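Local coordinates for pentatricopeptide repeat-containing protein 10, chloroplastic (Zea mays, PDB 4M59), which binds two similar intergenic RNA elements of chloroplast transcripts, near atpH and psaJ, and protects the mRNA by acting as a barrier to exonuclease decay, at residues R78-G81 against D87-C90; N286-A291 against L302-Q307; T357-S362 against N391-A396; T498-N503 against E513-E518. The protein carries 4 engineered substitutions. One frame throughout, in Å; residues are numbered along the deposited sequence.

Contact 1 (R78-G81 against D87-C90); sequences RALG and DAVC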
loop_
_atom_site.group_PDB
_atom_site.type_symbol
_atom_site.label_atom_id
_atom_site.label_comp_id
_atom_site.label_asym_id
_atom_site.label_seq_id
_atom_site.Cartn_x
_atom_site.Cartn_y
_atom_site.Cartn_z
ATOM N N ARG A 78 -15.859 30.227 16.950
ATOM C CA ARG A 78 -15.627 30.646 15.574
ATOM C C ARG A 78 -14.235 30.224 15.115
ATOM O O ARG A 78 -14.042 29.813 13.972
ATOM C CB ARG A 78 -15.785 32.162 15.432
ATOM C CG ARG A 78 -15.215 32.728 14.146
ATOM C CD ARG A 78 -16.239 33.591 13.426
ATOM N NE ARG A 78 -15.722 34.926 13.137
ATOM C CZ ARG A 78 -16.043 36.016 13.825
ATOM N NH1 ARG A 78 -16.885 35.935 14.844
ATOM N NH2 ARG A 78 -15.524 37.188 13.491
ATOM N N ALA A 79 -13.273 30.331 16.022
ATOM C CA ALA A 79 -11.903 29.956 15.762
ATOM C C ALA A 79 -11.760 28.457 15.630
ATOM O O ALA A 79 -11.210 27.968 14.661
ATOM C CB ALA A 79 -11.038 30.451 16.866
ATOM N N LEU A 80 -12.264 27.739 16.621
ATOM C CA LEU A 80 -12.194 26.300 16.627
ATOM C C LEU A 80 -12.756 25.740 15.350
ATOM O O LEU A 80 -12.177 24.855 14.738
ATOM C CB LEU A 80 -12.976 25.741 17.799
ATOM C CG LEU A 80 -12.324 25.927 19.153
ATOM C CD1 LEU A 80 -13.070 25.183 20.216
ATOM C CD2 LEU A 80 -10.921 25.454 19.091
ATOM N N GLY A 81 -13.892 26.268 14.947
ATOM C CA GLY A 81 -14.498 25.842 13.711
ATOM C C GLY A 81 -13.627 26.262 12.569
ATOM O O GLY A 81 -13.492 25.548 11.586
ATOM N N ASP A 87 -13.780 18.512 17.908
ATOM C CA ASP A 87 -13.923 17.760 19.143
ATOM C C ASP A 87 -13.977 18.707 20.299
ATOM O O ASP A 87 -14.609 18.445 21.306
ATOM C CB ASP A 87 -12.759 16.797 19.338
ATOM C CG ASP A 87 -12.794 16.107 20.682
ATOM O OD1 ASP A 87 -13.612 15.193 20.862
ATOM O OD2 ASP A 87 -11.999 16.472 21.556
ATOM N N ALA A 88 -13.304 19.825 20.141
ATOM C CA ALA A 88 -13.152 20.764 21.216
ATOM C C ALA A 88 -14.446 21.499 21.444
ATOM O O ALA A 88 -14.742 21.921 22.545
ATOM C CB ALA A 88 -12.062 21.719 20.881
ATOM N N VAL A 89 -15.223 21.642 20.387
ATOM C CA VAL A 89 -16.502 22.311 20.466
ATOM C C VAL A 89 -17.560 21.387 21.040
ATOM O O VAL A 89 -18.467 21.824 21.724
ATOM C CB VAL A 89 -16.949 22.809 19.095
ATOM C CG1 VAL A 89 -18.167 23.658 19.222
ATOM C CG2 VAL A 89 -15.849 23.595 18.442
ATOM N N CYS A 90 -17.432 20.099 20.772
ATOM C CA CYS A 90 -18.353 19.135 21.338
ATOM C C CYS A 90 -18.063 18.996 22.804
ATOM O O CYS A 90 -18.841 18.439 23.545
ATOM C CB CYS A 90 -18.225 17.784 20.650
ATOM S SG CYS A 90 -18.714 17.758 18.948
#

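Contact 2 (N286-A291 against L302-Q307); sequences NTVMTA and LALFDQ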
loop_
_atom_site.group_PDB
_atom_site.type_symbol
_atom_site.label_atom_id
_atom_site.label_comp_id
_atom_site.label_asym_id
_atom_site.label_seq_id
_atom_site.Cartn_x
_atom_site.Cartn_y
_atom_site.Cartn_z
ATOM N N ASN A 286 -7.648 12.351 -20.170
ATOM C CA ASN A 286 -6.718 11.831 -19.195
ATOM C C ASN A 286 -7.378 11.725 -17.855
ATOM O O ASN A 286 -7.053 10.868 -17.055
ATOM C CB ASN A 286 -5.501 12.720 -19.097
ATOM C CG ASN A 286 -4.493 12.429 -20.159
ATOM O OD1 ASN A 286 -4.066 11.293 -20.329
ATOM N ND2 ASN A 286 -4.111 13.448 -20.895
ATOM N N THR A 287 -8.326 12.607 -17.617
ATOM C CA THR A 287 -8.988 12.629 -16.342
ATOM C C THR A 287 -9.830 11.385 -16.175
ATOM O O THR A 287 -9.838 10.783 -15.115
ATOM C CB THR A 287 -9.815 13.897 -16.182
ATOM O OG1 THR A 287 -8.933 15.014 -16.060
ATOM C CG2 THR A 287 -10.646 13.820 -14.947
ATOM N N VAL A 288 -10.504 10.974 -17.231
ATOM C CA VAL A 288 -11.320 9.776 -17.167
ATOM C C VAL A 288 -10.481 8.507 -17.259
ATOM O O VAL A 288 -10.781 7.510 -16.622
ATOM C CB VAL A 288 -12.412 9.792 -18.236
ATOM C CG1 VAL A 288 -11.912 10.484 -19.462
ATOM C CG2 VAL A 288 -12.873 8.403 -18.571
ATOM N N MET A 289 -9.412 8.554 -18.035
ATOM C CA MET A 289 -8.522 7.413 -18.124
ATOM C C MET A 289 -7.925 7.109 -16.766
ATOM O O MET A 289 -7.927 5.970 -16.313
ATOM C CB MET A 289 -7.419 7.663 -19.149
ATOM C CG MET A 289 -7.463 6.710 -20.326
ATOM S SD MET A 289 -6.136 6.906 -21.511
ATOM C CE MET A 289 -6.422 8.569 -22.043
ATOM N N THR A 290 -7.436 8.146 -16.106
ATOM C CA THR A 290 -6.781 7.998 -14.825
ATOM C C THR A 290 -7.764 7.562 -13.773
ATOM O O THR A 290 -7.403 6.900 -12.814
ATOM C CB THR A 290 -6.197 9.301 -14.401
ATOM O OG1 THR A 290 -5.893 10.064 -15.568
ATOM C CG2 THR A 290 -4.948 9.080 -13.633
ATOM N N ALA A 291 -9.014 7.939 -13.959
ATOM C CA ALA A 291 -10.061 7.558 -13.037
ATOM C C ALA A 291 -10.188 6.058 -13.010
ATOM O O ALA A 291 -10.115 5.446 -11.963
ATOM C CB ALA A 291 -11.356 8.173 -13.444
ATOM N N LEU A 302 -7.580 1.769 -21.463
ATOM C CA LEU A 302 -6.904 1.452 -22.709
ATOM C C LEU A 302 -7.879 1.648 -23.857
ATOM O O LEU A 302 -7.563 2.293 -24.855
ATOM C CB LEU A 302 -6.412 0.004 -22.688
ATOM C CG LEU A 302 -4.899 -0.225 -22.614
ATOM C CD1 LEU A 302 -4.197 0.953 -21.955
ATOM C CD2 LEU A 302 -4.600 -1.519 -21.873
ATOM N N ALA A 303 -9.075 1.089 -23.697
ATOM C CA ALA A 303 -10.106 1.206 -24.694
ATOM C C ALA A 303 -10.353 2.659 -25.033
ATOM O O ALA A 303 -10.463 2.996 -26.199
ATOM C CB ALA A 303 -11.353 0.568 -24.209
ATOM N N LEU A 304 -10.423 3.527 -24.035
ATOM C CA LEU A 304 -10.632 4.938 -24.328
ATOM C C LEU A 304 -9.463 5.426 -25.115
ATOM O O LEU A 304 -9.603 6.256 -26.004
ATOM C CB LEU A 304 -10.743 5.788 -23.066
ATOM C CG LEU A 304 -10.978 7.303 -23.229
ATOM C CD1 LEU A 304 -11.649 7.841 -22.004
ATOM C CD2 LEU A 304 -9.720 8.114 -23.482
ATOM N N PHE A 305 -8.297 4.919 -24.765
ATOM C CA PHE A 305 -7.104 5.438 -25.365
ATOM C C PHE A 305 -7.126 5.128 -26.843
ATOM O O PHE A 305 -6.658 5.916 -27.643
ATOM C CB PHE A 305 -5.858 4.900 -24.681
ATOM C CG PHE A 305 -4.639 5.666 -25.010
ATOM C CD1 PHE A 305 -4.681 7.030 -25.070
ATOM C CD2 PHE A 305 -3.460 5.036 -25.276
ATOM C CE1 PHE A 305 -3.582 7.736 -25.379
ATOM C CE2 PHE A 305 -2.362 5.750 -25.588
ATOM C CZ PHE A 305 -2.425 7.100 -25.636
ATOM N N ASP A 306 -7.699 3.983 -27.192
ATOM C CA ASP A 306 -7.856 3.602 -28.589
ATOM C C ASP A 306 -8.757 4.595 -29.309
ATOM O O ASP A 306 -8.599 4.838 -30.505
ATOM C CB ASP A 306 -8.450 2.197 -28.691
ATOM C CG ASP A 306 -7.392 1.125 -28.866
ATOM O OD1 ASP A 306 -6.197 1.476 -28.971
ATOM O OD2 ASP A 306 -7.757 -0.070 -28.899
ATOM N N GLN A 307 -9.704 5.172 -28.574
ATOM C CA GLN A 307 -10.667 6.102 -29.150
ATOM C C GLN A 307 -10.123 7.524 -29.263
ATOM O O GLN A 307 -10.283 8.177 -30.292
ATOM C CB GLN A 307 -11.964 6.099 -28.340
ATOM C CG GLN A 307 -12.908 4.959 -28.686
ATOM C CD GLN A 307 -12.251 3.598 -28.559
ATOM O OE1 GLN A 307 -11.041 3.496 -28.363
ATOM N NE2 GLN A 307 -13.050 2.545 -28.663
#

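Contact 3 (T357-S362 against N391-A396); sequences TMLAVS and NTLIAA. Engineered in segment 357-362: Ser362 (natural residue Cys).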
loop_
_atom_site.group_PDB
_atom_site.type_symbol
_atom_site.label_atom_id
_atom_site.label_comp_id
_atom_site.label_asym_id
_atom_site.label_seq_id
_atom_site.Cartn_x
_atom_site.Cartn_y
_atom_site.Cartn_z
ATOM N N THR A 357 9.686 5.444 -16.327
ATOM C CA THR A 357 8.403 4.844 -16.105
ATOM C C THR A 357 8.512 3.407 -16.551
ATOM O O THR A 357 8.038 2.509 -15.880
ATOM C CB THR A 357 7.331 5.583 -16.895
ATOM O OG1 THR A 357 7.312 6.952 -16.496
ATOM C CG2 THR A 357 5.993 5.012 -16.632
ATOM N N MET A 358 9.162 3.191 -17.689
ATOM C CA MET A 358 9.288 1.850 -18.244
ATOM C C MET A 358 10.131 0.916 -17.380
ATOM O O MET A 358 9.972 -0.299 -17.444
ATOM C CB MET A 358 9.847 1.909 -19.667
ATOM C CG MET A 358 9.004 2.735 -20.623
ATOM S SD MET A 358 8.314 1.768 -21.977
ATOM C CE MET A 358 7.798 0.286 -21.122
ATOM N N LEU A 359 11.027 1.475 -16.569
ATOM C CA LEU A 359 11.895 0.651 -15.750
ATOM C C LEU A 359 11.444 0.600 -14.304
ATOM O O LEU A 359 12.057 -0.060 -13.476
ATOM C CB LEU A 359 13.319 1.170 -15.804
ATOM C CG LEU A 359 13.900 1.358 -17.185
ATOM C CD1 LEU A 359 15.224 2.004 -17.041
ATOM C CD2 LEU A 359 14.037 0.033 -17.840
ATOM N N ALA A 360 10.370 1.305 -14.004
ATOM C CA ALA A 360 9.838 1.325 -12.662
ATOM C C ALA A 360 8.821 0.226 -12.527
ATOM O O ALA A 360 7.960 0.270 -11.663
ATOM C CB ALA A 360 9.199 2.636 -12.393
ATOM N N VAL A 361 8.904 -0.748 -13.426
ATOM C CA VAL A 361 7.902 -1.801 -13.526
ATOM C C VAL A 361 7.908 -2.730 -12.320
ATOM O O VAL A 361 8.898 -2.829 -11.597
ATOM C CB VAL A 361 8.073 -2.623 -14.814
ATOM C CG1 VAL A 361 9.251 -3.576 -14.692
ATOM C CG2 VAL A 361 6.792 -3.377 -15.139
ATOM N N SER A 362 6.786 -3.409 -12.112
ATOM C CA SER A 362 6.629 -4.325 -10.990
ATOM C C SER A 362 7.311 -5.659 -11.270
ATOM O O SER A 362 7.055 -6.292 -12.292
ATOM C CB SER A 362 5.151 -4.542 -10.690
ATOM O OG SER A 362 4.349 -3.637 -11.429
ATOM N N ASN A 391 21.807 3.936 -12.383
ATOM C CA ASN A 391 21.302 3.497 -11.092
ATOM C C ASN A 391 19.948 2.833 -11.233
ATOM O O ASN A 391 19.619 1.907 -10.495
ATOM C CB ASN A 391 21.217 4.674 -10.121
ATOM C CG ASN A 391 22.570 5.069 -9.567
ATOM O OD1 ASN A 391 23.476 4.245 -9.473
ATOM N ND2 ASN A 391 22.712 6.336 -9.199
ATOM N N THR A 392 19.158 3.312 -12.188
ATOM C CA THR A 392 17.862 2.727 -12.427
ATOM C C THR A 392 18.020 1.369 -13.067
ATOM O O THR A 392 17.448 0.390 -12.617
ATOM C CB THR A 392 17.079 3.597 -13.363
ATOM O OG1 THR A 392 17.247 3.103 -14.688
ATOM C CG2 THR A 392 17.601 4.987 -13.312
ATOM N N LEU A 393 18.796 1.329 -14.145
ATOM C CA LEU A 393 19.018 0.097 -14.886
ATOM C C LEU A 393 19.598 -0.976 -13.978
ATOM O O LEU A 393 19.174 -2.128 -14.020
ATOM C CB LEU A 393 19.937 0.345 -16.081
ATOM C CG LEU A 393 19.278 1.004 -17.293
ATOM C CD1 LEU A 393 20.311 1.705 -18.155
ATOM C CD2 LEU A 393 18.504 -0.022 -18.108
ATOM N N ILE A 394 20.566 -0.596 -13.150
ATOM C CA ILE A 394 21.136 -1.534 -12.213
ATOM C C ILE A 394 20.065 -2.030 -11.251
ATOM O O ILE A 394 20.043 -3.194 -10.876
ATOM C CB ILE A 394 22.276 -0.882 -11.453
ATOM C CG1 ILE A 394 23.440 -0.638 -12.398
ATOM C CG2 ILE A 394 22.732 -1.745 -10.323
ATOM C CD1 ILE A 394 24.555 0.104 -11.786
ATOM N N ALA A 395 19.153 -1.145 -10.885
ATOM C CA ALA A 395 18.109 -1.474 -9.936
ATOM C C ALA A 395 17.092 -2.441 -10.510
ATOM O O ALA A 395 16.686 -3.383 -9.848
ATOM C CB ALA A 395 17.429 -0.227 -9.469
ATOM N N ALA A 396 16.679 -2.207 -11.748
ATOM C CA ALA A 396 15.722 -3.089 -12.400
ATOM C C ALA A 396 16.312 -4.463 -12.667
ATOM O O ALA A 396 15.690 -5.464 -12.367
ATOM C CB ALA A 396 15.224 -2.480 -13.677
#

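Contact 4 (T498-N503 against E513-E518); sequences TLVIAN and ETAFQE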
loop_
_atom_site.group_PDB
_atom_site.type_symbol
_atom_site.label_atom_id
_atom_site.label_comp_id
_atom_site.label_asym_id
_atom_site.label_seq_id
_atom_site.Cartn_x
_atom_site.Cartn_y
_atom_site.Cartn_z
ATOM N N THR A 498 14.158 -8.032 9.949
ATOM C CA THR A 498 15.065 -8.788 9.116
ATOM C C THR A 498 15.890 -9.768 9.945
ATOM O O THR A 498 16.542 -10.645 9.411
ATOM C CB THR A 498 15.976 -7.831 8.333
ATOM O OG1 THR A 498 15.176 -6.816 7.722
ATOM C CG2 THR A 498 16.732 -8.551 7.254
ATOM N N LEU A 499 15.835 -9.631 11.259
ATOM C CA LEU A 499 16.625 -10.474 12.144
ATOM C C LEU A 499 15.867 -11.677 12.647
ATOM O O LEU A 499 16.429 -12.747 12.782
ATOM C CB LEU A 499 17.148 -9.672 13.331
ATOM C CG LEU A 499 18.525 -9.063 13.136
ATOM C CD1 LEU A 499 18.899 -8.251 14.336
ATOM C CD2 LEU A 499 19.518 -10.156 12.925
ATOM N N VAL A 500 14.594 -11.496 12.941
ATOM C CA VAL A 500 13.767 -12.601 13.358
ATOM C C VAL A 500 13.714 -13.610 12.240
ATOM O O VAL A 500 13.721 -14.809 12.464
ATOM C CB VAL A 500 12.362 -12.129 13.649
ATOM C CG1 VAL A 500 11.451 -13.290 13.805
ATOM C CG2 VAL A 500 12.356 -11.298 14.890
ATOM N N ILE A 501 13.692 -13.098 11.023
ATOM C CA ILE A 501 13.617 -13.922 9.835
ATOM C C ILE A 501 14.937 -14.602 9.526
ATOM O O ILE A 501 14.981 -15.793 9.277
ATOM C CB ILE A 501 13.193 -13.072 8.637
ATOM C CG1 ILE A 501 11.720 -12.719 8.757
ATOM C CG2 ILE A 501 13.433 -13.802 7.345
ATOM C CD1 ILE A 501 11.236 -11.778 7.707
ATOM N N ALA A 502 16.016 -13.839 9.559
ATOM C CA ALA A 502 17.309 -14.358 9.158
ATOM C C ALA A 502 17.848 -15.363 10.142
ATOM O O ALA A 502 18.788 -16.078 9.846
ATOM C CB ALA A 502 18.291 -13.237 8.971
ATOM N N ASN A 503 17.261 -15.384 11.333
ATOM C CA ASN A 503 17.668 -16.317 12.370
ATOM C C ASN A 503 16.781 -17.548 12.342
ATOM O O ASN A 503 17.134 -18.595 12.881
ATOM C CB ASN A 503 17.621 -15.652 13.744
ATOM C CG ASN A 503 18.891 -14.893 14.066
ATOM O OD1 ASN A 503 19.960 -15.485 14.216
ATOM N ND2 ASN A 503 18.781 -13.575 14.173
ATOM N N GLU A 513 14.896 -14.793 19.835
ATOM C CA GLU A 513 14.316 -14.402 21.099
ATOM C C GLU A 513 14.804 -13.035 21.502
ATOM O O GLU A 513 14.078 -12.271 22.106
ATOM C CB GLU A 513 14.663 -15.420 22.171
ATOM C CG GLU A 513 14.067 -16.772 21.924
ATOM C CD GLU A 513 14.042 -17.618 23.161
ATOM O OE1 GLU A 513 15.104 -17.815 23.769
ATOM O OE2 GLU A 513 12.956 -18.084 23.535
ATOM N N THR A 514 16.037 -12.731 21.146
ATOM C CA THR A 514 16.624 -11.449 21.439
ATOM C C THR A 514 15.934 -10.379 20.632
ATOM O O THR A 514 15.773 -9.252 21.079
ATOM C CB THR A 514 18.090 -11.449 21.066
ATOM O OG1 THR A 514 18.730 -12.550 21.706
ATOM C CG2 THR A 514 18.748 -10.186 21.513
ATOM N N ALA A 515 15.524 -10.741 19.427
ATOM C CA ALA A 515 14.930 -9.786 18.510
ATOM C C ALA A 515 13.476 -9.582 18.847
ATOM O O ALA A 515 12.963 -8.482 18.802
ATOM C CB ALA A 515 15.067 -10.279 17.105
ATOM N N PHE A 516 12.826 -10.678 19.187
ATOM C CA PHE A 516 11.457 -10.665 19.623
ATOM C C PHE A 516 11.415 -9.952 20.946
ATOM O O PHE A 516 10.411 -9.383 21.328
ATOM C CB PHE A 516 11.022 -12.099 19.798
ATOM C CG PHE A 516 9.572 -12.270 20.044
ATOM C CD1 PHE A 516 8.646 -11.700 19.210
ATOM C CD2 PHE A 516 9.132 -13.049 21.084
ATOM C CE1 PHE A 516 7.315 -11.885 19.430
ATOM C CE2 PHE A 516 7.800 -13.235 21.303
ATOM C CZ PHE A 516 6.893 -12.650 20.477
ATOM N N GLN A 517 12.531 -9.994 21.648
ATOM C CA GLN A 517 12.679 -9.272 22.888
ATOM C C GLN A 517 12.609 -7.795 22.598
ATOM O O GLN A 517 11.713 -7.112 23.062
ATOM C CB GLN A 517 14.025 -9.601 23.527
ATOM C CG GLN A 517 14.374 -8.773 24.739
ATOM C CD GLN A 517 15.819 -8.305 24.738
ATOM O OE1 GLN A 517 16.659 -8.849 24.027
ATOM N NE2 GLN A 517 16.110 -7.278 25.530
ATOM N N GLU A 518 13.558 -7.311 21.814
ATOM C CA GLU A 518 13.671 -5.887 21.546
ATOM C C GLU A 518 12.464 -5.300 20.838
ATOM O O GLU A 518 12.066 -4.179 21.110
ATOM C CB GLU A 518 14.930 -5.609 20.740
ATOM C CG GLU A 518 16.191 -5.903 21.485
ATOM C CD GLU A 518 16.392 -4.986 22.654
ATOM O OE1 GLU A 518 16.756 -3.820 22.431
ATOM O OE2 GLU A 518 16.184 -5.433 23.794
#

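Contact 1 (R78-G81 against D87-C90)
Leu80 meets Val89 and Ala88 across the interface of helices 70-82 and 86-95. Its CB already makes contact: it lies 3.6 Å from Val89 CG2. At the next atom the chain turns. CG stands beside the backbone N and opposite the carbonyl carbon (chi1 -73°). The second torsion is extended, so CD1 is carried on toward helix 86-95. This methyl reaches two residues at once. It is 3.7 Å from Val89 CG2 and also 3.7 Å from Ala88 CB. Val89 CG2 therefore sits against both ends of the Leu80 side chain, its CB and its CD1. The two side chains pass alongside each other, pointing in opposite directions. Ala88 adds a single methyl that meets the tip.

The backbones are closest at this same pair, with 7.0 Å between Leu80 CA and Val89 CA. The two helices belong to the predicted first PPR repeat, and a short loop joins them. Leu80 also touches Gln85 in that loop. Beyond the pair, Val89 packs on Val112 of helix 106-117, so the apolar layer runs on into the next helix. At the start of 87-90, the carboxylate of Asp87 serves the dimer. It is hydrogen-bonded to Ser402 and Thr404 of the second subunit.

The contact itself is small, with 126 Å² buried in total, and no hydrogen bond crosses it. Its chemistry is wholly aliphatic. This implies that the two helices are held here by the fit of methyl groups and by exclusion of water, with no polar bond to fix the register.

Contact 2 (N286-A291 against L302-Q307)
Val288 and Met289 on helix 282-295 close on Leu304 of helix 298-310, and this is the tight part of the contact. The branches of Leu304 divide the work. CD1 fits at the fork of Val288, 3.7 Å from Val288 CG1 and equally close to its CG2. CD2 turns to Met289 and lies 3.6 Å from Met289 CE. Leu304 can reach both because its CG is opposite the backbone N, which sends the fork across the gap. Met289 runs straight as far as SD and then bends at its last torsion (chi3 -61°). That bend brings the methyl back against Leu304 CD2.

The two segments run nearly antiparallel, at 158°, with their axes 9.7 Å apart. They form the helical hairpin of a PPR unit, and both lie in the predicted seventh repeat. Tyr250 packs on Val288 and Leu270 on Leu304, from helices 247-255 and 266-272.

Met289 also meets Phe305, which is buried and belongs to the packed part. Met289 SD makes a Met-aromatic contact, 4.7 Å from the centroid of the Phe305 ring and 48° off its normal, so the sulfur approaches obliquely. The nearest ring carbon, Phe305 CD1, is 3.8 Å from Met289 SD. The ring has further partners, since Tyr320 stacks on it edge-to-face and Lys309 makes a cation-pi contact. Buried Asn286 lies at an end covered by the second subunit, where its ND2 bonds to the carbonyl oxygen of Gln593 of that subunit. The loose side is the outer face of helix 298-310. Leu302 and Ala303 are partly exposed there, and Asp306 is exposed, with a long, weak ion pair to Lys309.

Contact 3 (T357-S362 against N391-A396)
Leu359 packing on Thr392, Leu393 and Ala396 is a buried, mainly apolar contact between helices 352-359 and 387-400, which belong to the predicted ninth and tenth repeats. Leu359 supplies everything on its side. Its CD1 is the leading atom. It meets Leu393 CD2 at 4.0 Å and comes within 3.3 Å of Thr392 OG1. The second approach is close, and the Leu359 and Thr392 side chains cross at about a right angle. The Thr392 hydroxyl is not left to the methyl alone, because it is hydrogen-bonded to the backbone oxygen of Thr389 one turn earlier.

Leu393 leaves its helix away from Leu359, yet its CD2 still reaches the leucine. With CG beside the backbone N (chi1 -78°), the branch swings back to the interface. Further along, Ala396 CB lies 4.0 Å from Leu359 O, and Ala396 is the residue whose CA is nearest to that of Leu359. Arg399 links two backbone oxygens of 357-362 to helix 387-400: NH2 bonds weakly to Leu359 O, and NH1 bonds to Val361 O.

Val374 on Leu359 and Leu375 on Leu393 extend the apolar core into helix 367-380. The nearest atom of the bound RNA is about 4 Å from the contact. Such side-by-side packing of the first helices of successive units is typical of the PPR superhelix, whose concave surface holds single-stranded RNA.

Contact 4 (T498-N503 against E513-E518)
Ala515 is the centre of this contact and has the most surface buried by it. Its methyl points at helix 493-504 and meets Val500 there. Val500 CG2 is 3.6 Å from Ala515 CB, and this is the closest approach of the two segments. The torsion of Val500 explains which branch is used. CG1 stands opposite the backbone N (chi1 168°), and CG2, opposite the carbonyl carbon, faces the alanine. Leu499 takes a smaller share. Its CB lies 4.4 Å from Ala515 CB, a looser touch.

The small alanine is consistent with the close backbones: Val500 CA and Ala515 CA are 6.0 Å apart. The axes of the two short segments approach to 8.8 Å and are nearly antiparallel, at 162°. Two antiparallel helices of this kind make up one repeat, here the predicted thirteenth. Tyr484, in the loop after helix 473-483, also touches Ala515. Val500 continues on Ser533 of helix 528-539, and Leu499 packs on Leu464 and Ile476.

Within helix 493-504, Asn503 ND2 gives the backbone oxygen of Leu499 a hydrogen bond of 2.9 Å, with an angle of 146° at the hydrogen. The donor sits above the carbonyl plane. The same oxygen also takes a weak bond from Asn503 N. Asn503 ND2 has a further weak bond to Glu480. Next to Val500, Ile501 packs on a sugar of the bound RNA.

The four contacts follow one another along the chain, each closing before the next opens. Contacts 1, 2 and 4 each join two successive helices within one predicted repeat, the first, seventh and thirteenth. Contact 3 differs: it joins helices 352-359 and 387-400 of two neighbouring repeats. No two contacts touch. Contacts 2 and 3 are the closest pair, with centres about 25 Å apart, and contacts 1 and 3 are farthest, about 49 Å. Contacts 2 and 4 lie on opposite sides of the chain's centre. Together they sample both kinds of packing, within and between repeats, that build the long superhelix around its RNA.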